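Local coordinates for protein JamJ (Lyngbya majuscula, PDB 5DOZ) that probably uses NADPH in an unusual enoyl-acyl carrier protein reductase reaction that forms a cyclopropane ring during polyketide synthesis, at residues V37-A43 against A80-G86; F139-H144 against I291-L295. All blocks are in the same frame, centred on the assembly; numbering follows the deposited sequence.

Interaction 1 of 2, residues V37-A43 against A80-G86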
loop_
_atom_site.group_PDB
_atom_site.type_symbol
_atom_site.label_atom_id
_atom_site.label_comp_id
_atom_site.label_asym_id
_atom_site.label_seq_id
_atom_site.Cartn_x
_atom_site.Cartn_y
_atom_site.Cartn_z
ATOM N N VAL A 37 8.554 21.339 1.489
ATOM C CA VAL A 37 9.855 20.704 1.352
ATOM C C VAL A 37 10.026 20.230 -0.090
ATOM O O VAL A 37 9.087 19.701 -0.697
ATOM C CB VAL A 37 10.004 19.508 2.319
ATOM C CG1 VAL A 37 11.405 18.913 2.243
ATOM C CG2 VAL A 37 9.703 19.933 3.751
ATOM N N LYS A 38 11.220 20.451 -0.637
ATOM C CA LYS A 38 11.585 19.930 -1.948
ATOM C C LYS A 38 12.435 18.671 -1.764
ATOM O O LYS A 38 13.457 18.695 -1.076
ATOM C CB LYS A 38 12.351 20.984 -2.753
ATOM C CG LYS A 38 12.570 20.620 -4.214
ATOM C CD LYS A 38 13.159 21.784 -4.996
ATOM C CE LYS A 38 13.456 21.390 -6.441
ATOM N NZ LYS A 38 13.857 22.571 -7.264
ATOM N N VAL A 39 12.001 17.574 -2.380
ATOM C CA VAL A 39 12.697 16.293 -2.250
ATOM C C VAL A 39 13.166 15.776 -3.602
ATOM O O VAL A 39 12.387 15.721 -4.550
ATOM C CB VAL A 39 11.800 15.220 -1.579
ATOM C CG1 VAL A 39 12.552 13.903 -1.440
ATOM C CG2 VAL A 39 11.296 15.705 -0.227
ATOM N N GLN A 40 14.442 15.401 -3.682
ATOM C CA GLN A 40 14.987 14.748 -4.877
ATOM C C GLN A 40 14.628 13.264 -4.844
ATOM O O GLN A 40 15.102 12.521 -3.979
ATOM C CB GLN A 40 16.505 14.942 -4.957
ATOM C CG GLN A 40 17.203 14.063 -5.993
ATOM C CD GLN A 40 18.707 14.020 -5.805
ATOM O OE1 GLN A 40 19.299 14.924 -5.199
ATOM N NE2 GLN A 40 19.341 12.974 -6.332
ATOM N N ILE A 41 13.789 12.845 -5.787
ATOM C CA ILE A 41 13.271 11.477 -5.831
ATOM C C ILE A 41 14.328 10.494 -6.328
ATOM O O ILE A 41 14.980 10.733 -7.346
ATOM C CB ILE A 41 12.009 11.379 -6.725
ATOM C CG1 ILE A 41 10.886 12.293 -6.207
ATOM C CG2 ILE A 41 11.535 9.937 -6.850
ATOM C CD1 ILE A 41 10.280 11.894 -4.872
ATOM N N GLN A 42 14.484 9.376 -5.625
ATOM C CA GLN A 42 15.519 8.402 -5.992
ATOM C C GLN A 42 15.001 7.007 -6.364
ATOM O O GLN A 42 15.626 6.310 -7.157
ATOM C CB GLN A 42 16.607 8.339 -4.904
ATOM C CG GLN A 42 17.224 9.709 -4.641
ATOM C CD GLN A 42 18.551 9.664 -3.924
ATOM O OE1 GLN A 42 18.639 10.003 -2.741
ATOM N NE2 GLN A 42 19.598 9.255 -4.633
ATOM N N ALA A 43 13.868 6.603 -5.792
ATOM C CA ALA A 43 13.226 5.330 -6.162
ATOM C C ALA A 43 11.733 5.350 -5.838
ATOM O O ALA A 43 11.326 5.822 -4.778
ATOM C CB ALA A 43 13.922 4.147 -5.488
ATOM N N ALA A 80 7.613 7.281 -2.165
ATOM C CA ALA A 80 8.978 7.261 -2.705
ATOM C C ALA A 80 10.026 7.298 -1.596
ATOM O O ALA A 80 9.707 7.417 -0.418
ATOM C CB ALA A 80 9.197 8.434 -3.657
ATOM N N VAL A 81 11.284 7.186 -1.993
ATOM C CA VAL A 81 12.396 7.507 -1.116
ATOM C C VAL A 81 13.238 8.545 -1.852
ATOM O O VAL A 81 13.194 8.621 -3.079
ATOM C CB VAL A 81 13.217 6.252 -0.736
ATOM C CG1 VAL A 81 13.919 5.659 -1.951
ATOM C CG2 VAL A 81 14.223 6.578 0.362
ATOM N N GLY A 82 13.974 9.364 -1.106
ATOM C CA GLY A 82 14.840 10.355 -1.717
ATOM C C GLY A 82 15.596 11.192 -0.710
ATOM O O GLY A 82 15.773 10.792 0.441
ATOM N N VAL A 83 16.039 12.362 -1.154
ATOM C CA VAL A 83 16.866 13.233 -0.331
ATOM C C VAL A 83 16.339 14.663 -0.409
ATOM O O VAL A 83 16.016 15.168 -1.485
ATOM C CB VAL A 83 18.379 13.110 -0.694
ATOM C CG1 VAL A 83 18.632 13.413 -2.169
ATOM C CG2 VAL A 83 19.243 13.990 0.201
ATOM N N ILE A 84 16.226 15.291 0.756
ATOM C CA ILE A 84 15.772 16.672 0.857
ATOM C C ILE A 84 16.795 17.632 0.235
ATOM O O ILE A 84 17.981 17.608 0.575
ATOM C CB ILE A 84 15.471 17.038 2.329
ATOM C CG1 ILE A 84 14.315 16.169 2.862
ATOM C CG2 ILE A 84 15.169 18.526 2.470
ATOM C CD1 ILE A 84 13.904 16.463 4.291
ATOM N N VAL A 85 16.320 18.468 -0.681
ATOM C CA VAL A 85 17.175 19.416 -1.389
ATOM C C VAL A 85 16.749 20.869 -1.128
ATOM O O VAL A 85 17.479 21.801 -1.463
ATOM C CB VAL A 85 17.207 19.099 -2.907
ATOM C CG1 VAL A 85 15.898 19.489 -3.576
ATOM C CG2 VAL A 85 18.383 19.778 -3.593
ATOM N N GLY A 86 15.575 21.059 -0.527
ATOM C CA GLY A 86 15.079 22.403 -0.228
ATOM C C GLY A 86 14.029 22.430 0.861
ATOM O O GLY A 86 13.049 21.682 0.810
#

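Interaction 2 of 2, residues F139-H144 against I291-L295. With NDP (NADPH dihydro-nicotinamide-adenine-dinucleotide phosphate), chain E.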
loop_
_atom_site.group_PDB
_atom_site.type_symbol
_atom_site.label_atom_id
_atom_site.label_comp_id
_atom_site.label_asym_id
_atom_site.label_seq_id
_atom_site.Cartn_x
_atom_site.Cartn_y
_atom_site.Cartn_z
ATOM N N PHE A 139 3.392 -1.178 4.691
ATOM C CA PHE A 139 3.446 -1.266 6.146
ATOM C C PHE A 139 2.525 -0.298 6.883
ATOM O O PHE A 139 1.938 -0.673 7.894
ATOM C CB PHE A 139 4.888 -1.175 6.656
ATOM C CG PHE A 139 5.622 -2.487 6.600
ATOM C CD1 PHE A 139 5.501 -3.409 7.638
ATOM C CD2 PHE A 139 6.420 -2.809 5.508
ATOM C CE1 PHE A 139 6.175 -4.625 7.593
ATOM C CE2 PHE A 139 7.094 -4.020 5.455
ATOM C CZ PHE A 139 6.972 -4.930 6.500
ATOM N N PHE A 140 2.395 0.935 6.386
ATOM C CA PHE A 140 1.467 1.897 6.995
ATOM C C PHE A 140 0.006 1.482 6.815
ATOM O O PHE A 140 -0.799 1.681 7.723
ATOM C CB PHE A 140 1.685 3.318 6.462
ATOM C CG PHE A 140 2.918 4.003 7.002
ATOM C CD1 PHE A 140 4.176 3.409 6.906
ATOM C CD2 PHE A 140 2.823 5.258 7.582
ATOM C CE1 PHE A 140 5.305 4.047 7.392
ATOM C CE2 PHE A 140 3.949 5.909 8.071
ATOM C CZ PHE A 140 5.192 5.304 7.970
ATOM N N THR A 141 -0.332 0.908 5.658
ATOM C CA THR A 141 -1.683 0.379 5.431
ATOM C C THR A 141 -1.931 -0.847 6.313
ATOM O O THR A 141 -2.968 -0.946 6.970
ATOM C CB THR A 141 -1.930 0.010 3.951
ATOM O OG1 THR A 141 -1.647 1.144 3.121
ATOM C CG2 THR A 141 -3.381 -0.438 3.719
ATOM N N ALA A 142 -0.968 -1.768 6.326
ATOM C CA ALA A 142 -1.068 -2.979 7.137
ATOM C C ALA A 142 -1.156 -2.641 8.616
ATOM O O ALA A 142 -2.008 -3.179 9.327
ATOM C CB ALA A 142 0.099 -3.915 6.865
ATOM N N TYR A 143 -0.297 -1.730 9.074
ATOM C CA TYR A 143 -0.307 -1.324 10.473
ATOM C C TYR A 143 -1.635 -0.689 10.857
ATOM O O TYR A 143 -2.254 -1.102 11.843
ATOM C CB TYR A 143 0.855 -0.381 10.825
ATOM C CG TYR A 143 0.877 -0.022 12.303
ATOM C CD1 TYR A 143 0.038 0.982 12.814
ATOM C CD2 TYR A 143 1.707 -0.702 13.195
ATOM C CE1 TYR A 143 0.038 1.301 14.169
ATOM C CE2 TYR A 143 1.714 -0.384 14.554
ATOM C CZ TYR A 143 0.877 0.615 15.032
ATOM O OH TYR A 143 0.873 0.936 16.372
ATOM N N HIS A 144 -2.070 0.314 10.091
ATOM C CA HIS A 144 -3.312 1.017 10.411
ATOM C C HIS A 144 -4.504 0.056 10.468
ATOM O O HIS A 144 -5.261 0.054 11.443
ATOM C CB HIS A 144 -3.582 2.161 9.432
ATOM C CG HIS A 144 -4.721 3.044 9.840
ATOM N ND1 HIS A 144 -4.670 3.861 10.950
ATOM C CD2 HIS A 144 -5.939 3.245 9.283
ATOM C CE1 HIS A 144 -5.810 4.519 11.063
ATOM N NE2 HIS A 144 -6.598 4.163 10.064
ATOM N N ILE A 291 2.231 6.435 13.229
ATOM C CA ILE A 291 2.465 5.064 12.770
ATOM C C ILE A 291 3.962 4.775 12.703
ATOM O O ILE A 291 4.420 3.748 13.206
ATOM C CB ILE A 291 1.784 4.769 11.410
ATOM C CG1 ILE A 291 0.260 4.739 11.574
ATOM C CG2 ILE A 291 2.281 3.450 10.814
ATOM C CD1 ILE A 291 -0.503 4.595 10.272
ATOM N N TRP A 292 4.721 5.696 12.114
ATOM C CA TRP A 292 6.155 5.492 11.926
ATOM C C TRP A 292 6.913 5.392 13.242
ATOM O O TRP A 292 7.837 4.592 13.364
ATOM C CB TRP A 292 6.765 6.576 11.034
ATOM C CG TRP A 292 8.193 6.300 10.695
ATOM C CD1 TRP A 292 9.264 7.100 10.952
ATOM C CD2 TRP A 292 8.712 5.119 10.066
ATOM N NE1 TRP A 292 10.418 6.504 10.504
ATOM C CE2 TRP A 292 10.107 5.284 9.960
ATOM C CE3 TRP A 292 8.130 3.936 9.580
ATOM C CZ2 TRP A 292 10.935 4.315 9.383
ATOM C CZ3 TRP A 292 8.952 2.971 9.007
ATOM C CH2 TRP A 292 10.338 3.168 8.911
ATOM N N LYS A 293 6.520 6.215 14.214
ATOM C CA LYS A 293 7.049 6.142 15.576
ATOM C C LYS A 293 6.849 4.757 16.193
ATOM O O LYS A 293 7.626 4.332 17.049
ATOM C CB LYS A 293 6.374 7.182 16.467
ATOM C CG LYS A 293 7.192 8.437 16.716
ATOM C CD LYS A 293 6.692 9.165 17.957
ATOM C CE LYS A 293 6.998 8.369 19.221
ATOM N NZ LYS A 293 6.156 8.786 20.375
ATOM N N LYS A 294 5.798 4.065 15.760
ATOM C CA LYS A 294 5.476 2.743 16.285
ATOM C C LYS A 294 6.078 1.639 15.421
ATOM O O LYS A 294 5.911 0.457 15.723
ATOM C CB LYS A 294 3.955 2.561 16.426
ATOM C CG LYS A 294 3.240 3.751 17.065
ATOM C CD LYS A 294 2.163 3.322 18.049
ATOM C CE LYS A 294 1.173 4.444 18.344
ATOM N NZ LYS A 294 0.158 4.576 17.257
ATOM N N LEU A 295 6.787 2.026 14.359
ATOM C CA LEU A 295 7.359 1.059 13.416
ATOM C C LEU A 295 8.873 1.109 13.258
ATOM O O LEU A 295 9.493 0.067 13.035
ATOM C CB LEU A 295 6.705 1.179 12.030
ATOM C CG LEU A 295 5.344 0.526 11.764
ATOM C CD1 LEU A 295 4.948 0.742 10.309
ATOM C CD2 LEU A 295 5.329 -0.960 12.095
HETATM P PA NDP E . -0.527 -5.538 -5.589
HETATM O O1A NDP E . -0.720 -5.322 -7.078
HETATM O O2A NDP E . 0.855 -5.728 -5.025
HETATM O O5B NDP E . -1.376 -6.832 -5.150
HETATM C C5B NDP E . -2.405 -7.379 -5.965
HETATM C C4B NDP E . -2.473 -8.863 -5.648
HETATM O O4B NDP E . -3.804 -9.332 -5.888
HETATM C C3B NDP E . -1.556 -9.707 -6.528
HETATM O O3B NDP E . -0.295 -9.971 -5.904
HETATM C C2B NDP E . -2.311 -11.003 -6.669
HETATM O O2B NDP E . -1.820 -11.908 -5.693
HETATM C C1B NDP E . -3.753 -10.690 -6.313
HETATM N N9A NDP E . -4.646 -10.865 -7.473
HETATM C C8A NDP E . -4.414 -10.457 -8.731
HETATM N N7A NDP E . -5.452 -10.783 -9.533
HETATM C C5A NDP E . -6.370 -11.412 -8.773
HETATM C C6A NDP E . -7.705 -12.019 -8.980
HETATM N N6A NDP E . -8.285 -12.015 -10.199
HETATM N N1A NDP E . -8.324 -12.576 -7.908
HETATM C C2A NDP E . -7.766 -12.591 -6.684
HETATM N N3A NDP E . -6.558 -12.055 -6.432
HETATM C C4A NDP E . -5.832 -11.463 -7.416
HETATM O O3 NDP E . -1.304 -4.370 -4.798
HETATM P PN NDP E . -1.093 -3.939 -3.261
HETATM O O1N NDP E . -0.716 -5.131 -2.433
HETATM O O2N NDP E . -0.228 -2.710 -3.225
HETATM O O5D NDP E . -2.577 -3.494 -2.818
HETATM C C5D NDP E . -3.692 -4.393 -2.897
HETATM C C4D NDP E . -5.003 -3.612 -2.990
HETATM O O4D NDP E . -5.122 -2.678 -1.914
HETATM C C3D NDP E . -5.103 -2.787 -4.257
HETATM O O3D NDP E . -6.454 -2.862 -4.705
HETATM C C2D NDP E . -4.762 -1.374 -3.819
HETATM O O2D NDP E . -5.319 -0.352 -4.660
HETATM C C1D NDP E . -5.306 -1.347 -2.403
HETATM N N1N NDP E . -4.598 -0.397 -1.544
HETATM C C2N NDP E . -5.331 0.413 -0.768
HETATM C C3N NDP E . -4.762 1.144 0.268
HETATM C C7N NDP E . -5.649 1.840 1.261
HETATM O O7N NDP E . -5.261 2.833 1.853
HETATM N N7N NDP E . -6.864 1.346 1.484
HETATM C C4N NDP E . -3.261 1.350 0.302
HETATM C C5N NDP E . -2.580 0.337 -0.501
HETATM C C6N NDP E . -3.255 -0.430 -1.450
HETATM P P2B NDP E . -1.993 -13.487 -5.869
HETATM O O1X NDP E . -1.314 -13.806 -7.181
HETATM O O2X NDP E . -1.291 -14.008 -4.653
HETATM O O3X NDP E . -3.484 -13.714 -5.864
#

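Interaction 1 of 2, residues V37-A43 against A80-G86
Two classic beta bulges mark the antiparallel pairing of Val37-Ala43 with Ala80-Gly86 in the GroES-like region: Val85 and Gly86 both face Lys38, while Gln42 and Ala43 both face Val81. At the first, Lys38 O accepts Val85 N at 2.9 Å and Gly86 N at 3.2 Å, both from one face of its carbonyl plane, and Lys38 N returns a nearly straight bond to Gly86 O. At the second, Val81 O receives Gln42 N at 3.0 Å and, weakly, Ala43 N. Between the bulges Gln40 and Val83 exchange both backbone bonds. Gly82 CA comes within 3.1 Å of Gln40 O, and a beta carbon there would collide with that oxygen. Val83 CG1, set between its own backbone N and carbonyl carbon (chi1 57°), lies 3.5 Å from Gln42 OE1 and touches Gln40 OE1 as well. Gln40 runs alongside Val83, whereas Gln42 crosses it and rests CG against Gly82 CA. With Gln42 cut back to an alanine, CG and OE1 would be gone, and Val83 CG1 and Gly82 CA would probably be less covered on that side. Val39 and Ile84 point to the other face, where both meet Val100, and Val37 CG1 packs against Ile84 CG2 at 3.8 Å. Lys38 CG lies beside Val85 CG1, but its NZ binds Asn29 and Gln30. Backbone bonds thus fix the bulged register, with aliphatic contacts on one face and mixed ones on the other.

Interaction 2 of 2, residues F139-H144 against I291-L295
Phe140 and Ile291 bring the two backbones nearest, their CA atoms 6.7 Å apart, where a turn of helix 136-149 meets the end of helix 287-293. No hydrogen bond joins the segments; within the second, Lys294 N bonds Ile291 O and Leu295 N bonds Trp292 O, and Leu295 is the N-cap of the next helix. Ile291 inserts CG2 between two aromatic side chains. With CG1 beside the backbone N (chi1 -69°), the CG2 branch of Ile291 is anti to that nitrogen, and this methyl makes a CH-pi contact over one face of Phe140, 4.0 Å from the ring centroid, and also lies 3.9 Å from Tyr143 CD1. The helix bearing these rings also supplies Thr141 to the NADPH pocket: its OG1 is 3.3 Å from the nicotinamide C4N and is hydrogen-bonded to Ile137 O. Phe140 and the six-membered ring of Trp292 meet rim to rim, their planes 15° apart, with Phe140 CE1 3.6 Å from Trp292 CE3. The Leu295 and Tyr143 side chains slide past each other in opposite directions, with Leu295 CD2 3.8 Å from Tyr143 CD2, and CD1 of the same leucine reaches Phe139 CB. Lys294 crosses the tyrosine at about a right angle, its aliphatic CD 3.2 Å from Tyr143 OH. Farther along, Ile291 CD1 touches His144 CB, while His144 ND1 is hydrogen-bonded to Asn148.

Interaction 1 closes before interaction 2 opens along the chain, and all four segments belong to the enoyl reductase domain. Their centres lie 21 Å apart and their nearest atoms about 10 Å, without touching. The first joins neighbouring strands 37-45 and 79-87 of the mixed sheet, about 20 Å from the chain centre. The second is more central, 11 Å from it, and ties helix 136-149 to the end of helix 287-293, segments separated in sequence by the parallel sheet that forms the Rossmann-type dinucleotide fold. Interaction 1 therefore belongs to the GroES-like beta framework, whereas interaction 2 backs a helix that meets the NADPH nicotinamide.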